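Phosphomethylpyrimidine kinase (Pyrococcus furiosus, PDB 2PB9) probably joins a pyrimidine diphosphate to a thiazole phosphate to make thiamine phosphate, the task of its ThiN-family C-terminal domain, the part modelled here. Local coordinates at residues F117-Y122 / I156-G161; G52-I57 / P69-A74. All coordinates share one frame; numbering follows the deposited sequence.

Contact 1: F117-Y122 / I156-G161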
ATOM      1  N   PHE A 117     -11.065   9.747  28.375  1.00 46.79           N
ATOM      2  CA  PHE A 117     -11.639  10.357  27.181  1.00 46.66           C
ATOM      3  C   PHE A 117     -11.432   9.485  25.945  1.00 45.57           C
ATOM      4  O   PHE A 117     -10.425   8.792  25.812  1.00 46.11           O
ATOM      5  CB  PHE A 117     -11.121  11.790  26.958  1.00 48.43           C
ATOM      6  CG  PHE A 117      -9.629  11.925  26.958  1.00 50.29           C
ATOM      7  CD1 PHE A 117      -8.864  11.402  25.923  1.00 50.49           C
ATOM      8  CD2 PHE A 117      -8.990  12.618  27.986  1.00 51.65           C
ATOM      9  CE1 PHE A 117      -7.480  11.570  25.912  1.00 51.89           C
ATOM     10  CE2 PHE A 117      -7.608  12.791  27.986  1.00 51.82           C
ATOM     11  CZ  PHE A 117      -6.851  12.267  26.947  1.00 52.25           C
ATOM     12  N   LYS A 118     -12.412   9.531  25.048  1.00 43.57           N
ATOM     13  CA  LYS A 118     -12.424   8.717  23.841  1.00 41.28           C
ATOM     14  C   LYS A 118     -11.474   9.025  22.688  1.00 38.81           C
ATOM     15  O   LYS A 118     -11.110  10.163  22.423  1.00 40.04           O
ATOM     16  CB  LYS A 118     -13.853   8.651  23.294  1.00 43.20           C
ATOM     17  CG  LYS A 118     -14.804   7.746  24.078  1.00 44.30           C
ATOM     18  CD  LYS A 118     -15.027   8.213  25.514  1.00 43.89           C
ATOM     19  CE  LYS A 118     -14.291   7.321  26.497  1.00 43.72           C
ATOM     20  NZ  LYS A 118     -14.740   5.906  26.354  1.00 43.72           N
ATOM     21  N   VAL A 119     -11.100   7.959  21.996  1.00 36.41           N
ATOM     22  CA  VAL A 119     -10.213   8.014  20.850  1.00 33.29           C
ATOM     23  C   VAL A 119     -10.785   7.074  19.796  1.00 30.89           C
ATOM     24  O   VAL A 119     -11.030   5.913  20.069  1.00 31.53           O
ATOM     25  CB  VAL A 119      -8.772   7.560  21.236  1.00 33.77           C
ATOM     26  CG1 VAL A 119      -8.820   6.704  22.486  1.00 34.64           C
ATOM     27  CG2 VAL A 119      -8.136   6.764  20.100  1.00 32.95           C
ATOM     28  N   SER A 120     -11.033   7.586  18.599  1.00 29.55           N
ATOM     29  CA  SER A 120     -11.556   6.749  17.534  1.00 26.49           C
ATOM     30  C   SER A 120     -10.580   6.845  16.373  1.00 26.37           C
ATOM     31  O   SER A 120      -9.517   7.462  16.494  1.00 26.99           O
ATOM     32  CB  SER A 120     -12.944   7.217  17.118  1.00 27.04           C
ATOM     33  OG  SER A 120     -13.600   6.224  16.345  1.00 28.19           O
ATOM     34  N   PHE A 121     -10.922   6.241  15.245  1.00 26.23           N
ATOM     35  CA  PHE A 121     -10.019   6.274  14.105  1.00 26.92           C
ATOM     36  C   PHE A 121     -10.782   5.931  12.854  1.00 28.06           C
ATOM     37  O   PHE A 121     -11.972   5.626  12.898  1.00 28.85           O
ATOM     38  CB  PHE A 121      -8.896   5.240  14.289  1.00 26.87           C
ATOM     39  CG  PHE A 121      -9.385   3.810  14.278  1.00 27.33           C
ATOM     40  CD1 PHE A 121      -9.652   3.152  13.073  1.00 28.72           C
ATOM     41  CD2 PHE A 121      -9.642   3.136  15.476  1.00 27.74           C
ATOM     42  CE1 PHE A 121     -10.173   1.845  13.055  1.00 29.57           C
ATOM     43  CE2 PHE A 121     -10.165   1.826  15.473  1.00 28.28           C
ATOM     44  CZ  PHE A 121     -10.431   1.182  14.258  1.00 28.20           C
ATOM     45  N   TYR A 122     -10.075   5.982  11.735  1.00 30.01           N
ATOM     46  CA  TYR A 122     -10.644   5.621  10.450  1.00 31.04           C
ATOM     47  C   TYR A 122      -9.522   5.044   9.609  1.00 31.15           C
ATOM     48  O   TYR A 122      -8.363   5.418   9.771  1.00 32.01           O
ATOM     49  CB  TYR A 122     -11.294   6.833   9.774  1.00 30.90           C
ATOM     50  CG  TYR A 122     -10.360   7.934   9.325  1.00 31.20           C
ATOM     51  CD1 TYR A 122      -9.494   7.744   8.255  1.00 29.82           C
ATOM     52  CD2 TYR A 122     -10.420   9.203   9.907  1.00 30.17           C
ATOM     53  CE1 TYR A 122      -8.719   8.790   7.764  1.00 31.17           C
ATOM     54  CE2 TYR A 122      -9.648  10.258   9.416  1.00 30.78           C
ATOM     55  CZ  TYR A 122      -8.805  10.043   8.341  1.00 29.89           C
ATOM     56  OH  TYR A 122      -8.084  11.080   7.801  1.00 29.46           O
ATOM     57  N   ILE A 156      -9.742  12.352  20.293  1.00 33.21           N
ATOM     58  CA  ILE A 156      -8.629  11.958  19.438  1.00 30.58           C
ATOM     59  C   ILE A 156      -9.082  11.060  18.304  1.00 28.83           C
ATOM     60  O   ILE A 156      -9.768  10.058  18.509  1.00 26.67           O
ATOM     61  CB  ILE A 156      -7.547  11.172  20.204  1.00 31.51           C
ATOM     62  CG1 ILE A 156      -7.146  11.919  21.469  1.00 31.79           C
ATOM     63  CG2 ILE A 156      -6.342  10.940  19.307  1.00 31.37           C
ATOM     64  CD1 ILE A 156      -8.159  11.760  22.576  1.00 36.27           C
ATOM     65  N   ILE A 157      -8.685  11.434  17.101  1.00 27.49           N
ATOM     66  CA  ILE A 157      -9.001  10.660  15.917  1.00 26.38           C
ATOM     67  C   ILE A 157      -7.677  10.530  15.179  1.00 26.62           C
ATOM     68  O   ILE A 157      -6.945  11.507  15.018  1.00 26.42           O
ATOM     69  CB  ILE A 157     -10.050  11.378  15.033  1.00 26.39           C
ATOM     70  CG1 ILE A 157     -11.372  11.511  15.801  1.00 24.71           C
ATOM     71  CG2 ILE A 157     -10.261  10.596  13.729  1.00 25.17           C
ATOM     72  CD1 ILE A 157     -12.466  12.240  15.056  1.00 24.63           C
ATOM     73  N   TYR A 158      -7.340   9.319  14.765  1.00 26.29           N
ATOM     74  CA  TYR A 158      -6.090   9.126  14.052  1.00 26.87           C
ATOM     75  C   TYR A 158      -6.351   8.160  12.925  1.00 26.20           C
ATOM     76  O   TYR A 158      -7.457   7.647  12.787  1.00 27.69           O
ATOM     77  CB  TYR A 158      -5.019   8.566  14.990  1.00 27.43           C
ATOM     78  CG  TYR A 158      -5.266   7.135  15.397  1.00 30.28           C
ATOM     79  CD1 TYR A 158      -4.724   6.077  14.660  1.00 31.76           C
ATOM     80  CD2 TYR A 158      -6.085   6.829  16.491  1.00 31.26           C
ATOM     81  CE1 TYR A 158      -4.988   4.752  14.998  1.00 32.15           C
ATOM     82  CE2 TYR A 158      -6.357   5.504  16.837  1.00 32.73           C
ATOM     83  CZ  TYR A 158      -5.804   4.472  16.084  1.00 32.55           C
ATOM     84  OH  TYR A 158      -6.069   3.159  16.408  1.00 33.48           O
ATOM     85  N   HIS A 159      -5.336   7.933  12.104  1.00 26.83           N
ATOM     86  CA  HIS A 159      -5.450   6.991  11.008  1.00 27.98           C
ATOM     87  C   HIS A 159      -4.039   6.592  10.619  1.00 29.18           C
ATOM     88  O   HIS A 159      -3.122   7.417  10.666  1.00 29.21           O
ATOM     89  CB  HIS A 159      -6.168   7.614   9.805  1.00 28.96           C
ATOM     90  CG  HIS A 159      -5.360   8.647   9.082  1.00 30.68           C
ATOM     91  ND1 HIS A 159      -4.462   8.330   8.084  1.00 33.04           N
ATOM     92  CD2 HIS A 159      -5.334   9.996   9.191  1.00 29.14           C
ATOM     93  CE1 HIS A 159      -3.920   9.436   7.612  1.00 33.00           C
ATOM     94  NE2 HIS A 159      -4.433  10.463   8.266  1.00 30.25           N
ATOM     95  N   LEU A 160      -3.864   5.324  10.261  1.00 30.01           N
ATOM     96  CA  LEU A 160      -2.563   4.814   9.840  1.00 30.21           C
ATOM     97  C   LEU A 160      -2.279   5.285   8.409  1.00 31.02           C
ATOM     98  O   LEU A 160      -3.177   5.771   7.717  1.00 30.93           O
ATOM     99  CB  LEU A 160      -2.552   3.286   9.886  1.00 29.98           C
ATOM    100  CG  LEU A 160      -2.819   2.617  11.229  1.00 28.05           C
ATOM    101  CD1 LEU A 160      -2.776   1.112  11.060  1.00 27.40           C
ATOM    102  CD2 LEU A 160      -1.788   3.070  12.232  1.00 26.05           C
ATOM    103  N   GLY A 161      -1.042   5.119   7.958  1.00 31.16           N
ATOM    104  CA  GLY A 161      -0.687   5.574   6.627  1.00 32.83           C
ATOM    105  C   GLY A 161      -1.296   4.811   5.472  1.00 33.20           C
ATOM    106  O   GLY A 161      -1.851   3.731   5.651  1.00 34.36           O
TER

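Contact 2: G52-I57 / P69-A74. With PO4 (phosphate ion), chain C.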
ATOM      1  N   GLY A  52      -5.644  29.413  10.956  1.00 27.53           N
ATOM      2  CA  GLY A  52      -4.587  28.429  11.096  1.00 27.89           C
ATOM      3  C   GLY A  52      -3.229  29.090  10.968  1.00 28.57           C
ATOM      4  O   GLY A  52      -3.139  30.299  10.724  1.00 29.56           O
ATOM      5  N   VAL A  53      -2.168  28.309  11.134  1.00 26.63           N
ATOM      6  CA  VAL A  53      -0.827  28.858  11.032  1.00 24.75           C
ATOM      7  C   VAL A  53      -0.356  28.789   9.582  1.00 25.79           C
ATOM      8  O   VAL A  53      -0.293  27.709   8.981  1.00 24.70           O
ATOM      9  CB  VAL A  53       0.167  28.091  11.938  1.00 24.61           C
ATOM     10  CG1 VAL A  53       1.539  28.756  11.881  1.00 23.87           C
ATOM     11  CG2 VAL A  53      -0.346  28.066  13.376  1.00 22.70           C
ATOM     12  N   LYS A  54      -0.039  29.950   9.016  1.00 25.73           N
ATOM     13  CA  LYS A  54       0.419  29.999   7.633  1.00 24.96           C
ATOM     14  C   LYS A  54       1.816  29.410   7.516  1.00 25.00           C
ATOM     15  O   LYS A  54       2.788  29.999   7.979  1.00 27.03           O
ATOM     16  CB  LYS A  54       0.424  31.436   7.123  1.00 23.99           C
ATOM     17  CG  LYS A  54       0.864  31.548   5.698  1.00 23.52           C
ATOM     18  CD  LYS A  54       0.879  32.988   5.245  1.00 24.47           C
ATOM     19  CE  LYS A  54       1.370  33.082   3.807  1.00 25.21           C
ATOM     20  NZ  LYS A  54       1.502  34.492   3.377  1.00 27.25           N
ATOM     21  N   GLY A  55       1.907  28.240   6.893  1.00 25.22           N
ATOM     22  CA  GLY A  55       3.188  27.583   6.729  1.00 24.34           C
ATOM     23  C   GLY A  55       3.369  26.507   7.780  1.00 23.80           C
ATOM     24  O   GLY A  55       4.396  25.838   7.816  1.00 24.21           O
ATOM     25  N   ARG A  56       2.365  26.356   8.639  1.00 23.47           N
ATOM     26  CA  ARG A  56       2.376  25.364   9.713  1.00 24.78           C
ATOM     27  C   ARG A  56       3.553  25.537  10.669  1.00 25.49           C
ATOM     28  O   ARG A  56       4.227  26.566  10.666  1.00 27.16           O
ATOM     29  CB  ARG A  56       2.391  23.956   9.113  1.00 23.62           C
ATOM     30  CG  ARG A  56       1.257  23.719   8.133  1.00 23.30           C
ATOM     31  CD  ARG A  56       1.450  22.433   7.361  1.00 24.34           C
ATOM     32  NE  ARG A  56       0.594  22.344   6.182  1.00 21.99           N
ATOM     33  CZ  ARG A  56       0.928  21.668   5.086  1.00 23.48           C
ATOM     34  NH1 ARG A  56       2.093  21.039   5.029  1.00 22.71           N
ATOM     35  NH2 ARG A  56       0.100  21.608   4.050  1.00 25.85           N
ATOM     36  N   ILE A  57       3.775  24.531  11.505  1.00 26.93           N
ATOM     37  CA  ILE A  57       4.881  24.550  12.460  1.00 28.21           C
ATOM     38  C   ILE A  57       5.730  23.320  12.140  1.00 27.93           C
ATOM     39  O   ILE A  57       5.244  22.188  12.198  1.00 27.52           O
ATOM     40  CB  ILE A  57       4.360  24.476  13.908  1.00 28.83           C
ATOM     41  CG1 ILE A  57       3.182  25.440  14.074  1.00 29.53           C
ATOM     42  CG2 ILE A  57       5.473  24.848  14.884  1.00 28.22           C
ATOM     43  CD1 ILE A  57       2.485  25.358  15.421  1.00 29.53           C
ATOM     44  N   PRO A  69       2.442  33.620  10.526  1.00 22.11           N
ATOM     45  CA  PRO A  69       1.418  34.121  11.441  1.00 22.53           C
ATOM     46  C   PRO A  69       0.091  33.384  11.282  1.00 23.67           C
ATOM     47  O   PRO A  69      -0.103  32.596  10.345  1.00 24.10           O
ATOM     48  CB  PRO A  69       1.302  35.577  11.040  1.00 20.33           C
ATOM     49  CG  PRO A  69       1.468  35.491   9.569  1.00 20.22           C
ATOM     50  CD  PRO A  69       2.648  34.572   9.419  1.00 20.55           C
ATOM     51  N   VAL A  70      -0.813  33.649  12.216  1.00 23.99           N
ATOM     52  CA  VAL A  70      -2.136  33.049  12.202  1.00 25.11           C
ATOM     53  C   VAL A  70      -2.997  33.871  11.258  1.00 26.75           C
ATOM     54  O   VAL A  70      -3.010  35.096  11.341  1.00 30.82           O
ATOM     55  CB  VAL A  70      -2.771  33.071  13.601  1.00 23.72           C
ATOM     56  CG1 VAL A  70      -4.160  32.483  13.538  1.00 24.78           C
ATOM     57  CG2 VAL A  70      -1.907  32.294  14.589  1.00 22.07           C
ATOM     58  N   GLU A  71      -3.692  33.198  10.345  1.00 27.76           N
ATOM     59  CA  GLU A  71      -4.562  33.870   9.383  1.00 27.52           C
ATOM     60  C   GLU A  71      -5.733  32.965   9.006  1.00 28.49           C
ATOM     61  O   GLU A  71      -5.610  31.740   8.990  1.00 28.88           O
ATOM     62  CB  GLU A  71      -3.811  34.224   8.098  1.00 25.80           C
ATOM     63  CG  GLU A  71      -2.489  34.911   8.284  1.00 26.00           C
ATOM     64  CD  GLU A  71      -1.915  35.409   6.968  1.00 26.88           C
ATOM     65  OE1 GLU A  71      -2.128  34.735   5.937  1.00 24.61           O
ATOM     66  OE2 GLU A  71      -1.239  36.467   6.970  1.00 30.06           O
ATOM     67  N   PHE A  72      -6.869  33.577   8.701  1.00 28.79           N
ATOM     68  CA  PHE A  72      -8.037  32.819   8.311  1.00 27.46           C
ATOM     69  C   PHE A  72      -7.779  32.295   6.907  1.00 27.43           C
ATOM     70  O   PHE A  72      -7.351  33.042   6.030  1.00 27.32           O
ATOM     71  CB  PHE A  72      -9.274  33.712   8.363  1.00 27.30           C
ATOM     72  CG  PHE A  72      -9.722  34.027   9.755  1.00 26.99           C
ATOM     73  CD1 PHE A  72     -10.510  33.122  10.466  1.00 27.40           C
ATOM     74  CD2 PHE A  72      -9.303  35.195  10.386  1.00 28.55           C
ATOM     75  CE1 PHE A  72     -10.873  33.368  11.794  1.00 27.51           C
ATOM     76  CE2 PHE A  72      -9.654  35.459  11.714  1.00 29.32           C
ATOM     77  CZ  PHE A  72     -10.444  34.538  12.423  1.00 28.93           C
ATOM     78  N   GLY A  73      -8.017  30.998   6.718  1.00 26.59           N
ATOM     79  CA  GLY A  73      -7.787  30.368   5.434  1.00 25.72           C
ATOM     80  C   GLY A  73      -6.357  29.862   5.334  1.00 27.48           C
ATOM     81  O   GLY A  73      -5.907  29.450   4.259  1.00 28.18           O
ATOM     82  N   ALA A  74      -5.629  29.888   6.450  1.00 27.35           N
ATOM     83  CA  ALA A  74      -4.242  29.432   6.437  1.00 27.62           C
ATOM     84  C   ALA A  74      -4.179  27.917   6.309  1.00 27.08           C
ATOM     85  O   ALA A  74      -3.385  27.384   5.538  1.00 28.67           O
ATOM     86  CB  ALA A  74      -3.511  29.899   7.702  1.00 26.58           C
TER
HETATM   87  P   PO4 C 500      -2.944  22.126   6.604  1.00 41.66           P
HETATM   88  O1  PO4 C 500      -2.287  20.846   6.977  1.00 43.73           O
HETATM   89  O2  PO4 C 500      -2.025  23.260   6.913  1.00 42.49           O
HETATM   90  O3  PO4 C 500      -3.224  22.105   5.125  1.00 42.84           O
HETATM   91  O4  PO4 C 500      -4.214  22.273   7.366  1.00 40.24           O

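Contact 1: F117-Y122 / I156-G161
Strands 118-121 and 156-159 run parallel, their short axes 4.7 Å apart at closest and 27° from perfect alignment, with Val119 facing Ile156, Ser120 facing Ile157 and Phe121 facing Tyr158. Ser120 sits at the middle of the pairing: its N gives a bond of 2.8 Å to Ile156 O, and its O takes a weak one from Tyr158 N. Beyond it Tyr122 N reaches Tyr158 O at 3.3 Å. On the face that carries Val119 and Ile156, Phe117 brings its ring in, with CE1 3.4 Å from Ile156 CD1. Tyr158 continues this face. Phe121 CB lies over one face of its ring, a CH-pi contact 3.7 Å from the centroid, while Val119 CG2 meets the ring's edge. The Phe121 ring itself runs alongside, its plane oblique to that of Tyr158. This is the border of the domain's mixed sheet, where strand 118-121 is the outermost within the chain; helix 102-114 covers the Ile156 and Tyr158 side, and helix 138-149 packs on Ser120 and Ile157, with Ala146 O accepting a hydrogen bond from Ser120 OG. At the C-terminal end Tyr122, its CG set between the backbone N and the carbonyl carbon (chi1 67°), brings its ring alongside His159. The two rings are nearly parallel at 11° but slid apart: His159 CB rests over the face of the Tyr122 ring, while the imidazole is slid toward the hydroxyl end. His159 ND1 donates to the carbonyl of the next residue, Leu160 O, at 2.9 Å.

Contact 2: G52-I57 / P69-A74
Glu71 O is gripped by two backbone N-H groups that arrive from opposite faces of its carbonyl plane: Gly52 N, 3.0 Å from Glu71 O, and Ala74 N from farther along the same segment. The bond from Ala74 closes a type II turn, Glu71 to Ala74, whose third residue, Gly73, has backbone angles that call for glycine. Glu71 N returns a bond to Gly52 O, completing an antiparallel hydrogen-bonded pair, and Lys54 N adds a nearly straight one (171°) to Pro69 O. Ala74 is folded back by its turn, bringing its CB beside Gly52 C and O, close to where a side chain on Gly52 would have to stand. Strand 70-72 is the outermost strand of the mixed sheet at this end within this chain, paired with strand 50-53; Val53 and Val70 face each other as a non-hydrogen-bonded pair on the side covered by helix 5-21. Lys54 has CG anti to the backbone N (chi1 -179°), the start of an extended chain that carries CD past Glu71 OE1 at 3.5 Å. Its NZ remains 4.4 Å from that Glu71 OE1, beyond salt-bridge range, and Lys54 also makes a cation-pi contact with Tyr60 of the third subunit. A second type II turn, Val53 to Arg56, follows the strand, and the Arg56 side chain meets a phosphate ion, probably from the crystallisation liquor. Arg56 NE donates to phosphate O2 at 2.9 Å, with that oxygen near the guanidinium plane, while NH2 forms a salt bridge with Glu30 of the third subunit. An alanine in place of Arg56 removes this donor and would probably leave the phosphate less firmly held and that Glu30 without its charged mate. Ser75, His77 and Leu78 supply further hydrogen bonds to the ion.

Overall arrangement
From the N terminus, helix 5-21 and strand 35-38 come first, and strand 50-53 then leads into contact 2. The chain turns out through the two-stranded hairpin of 57-59 and 64-66 and returns at 69-74, closing a short excursion. Helix 77-86, strand 94-98 and helix 102-114 follow before contact 1 opens at 117-122; it closes at 156-161 after a longer passage, about half of it helix, that includes helix 138-149. The two contacts are thus in series, neither nested nor crossed. They hold the two borders, within this chain, of one mixed sheet, strands 70-72 and 118-121, on opposite sides of the chain's centre, with their own centres about 24 Å apart.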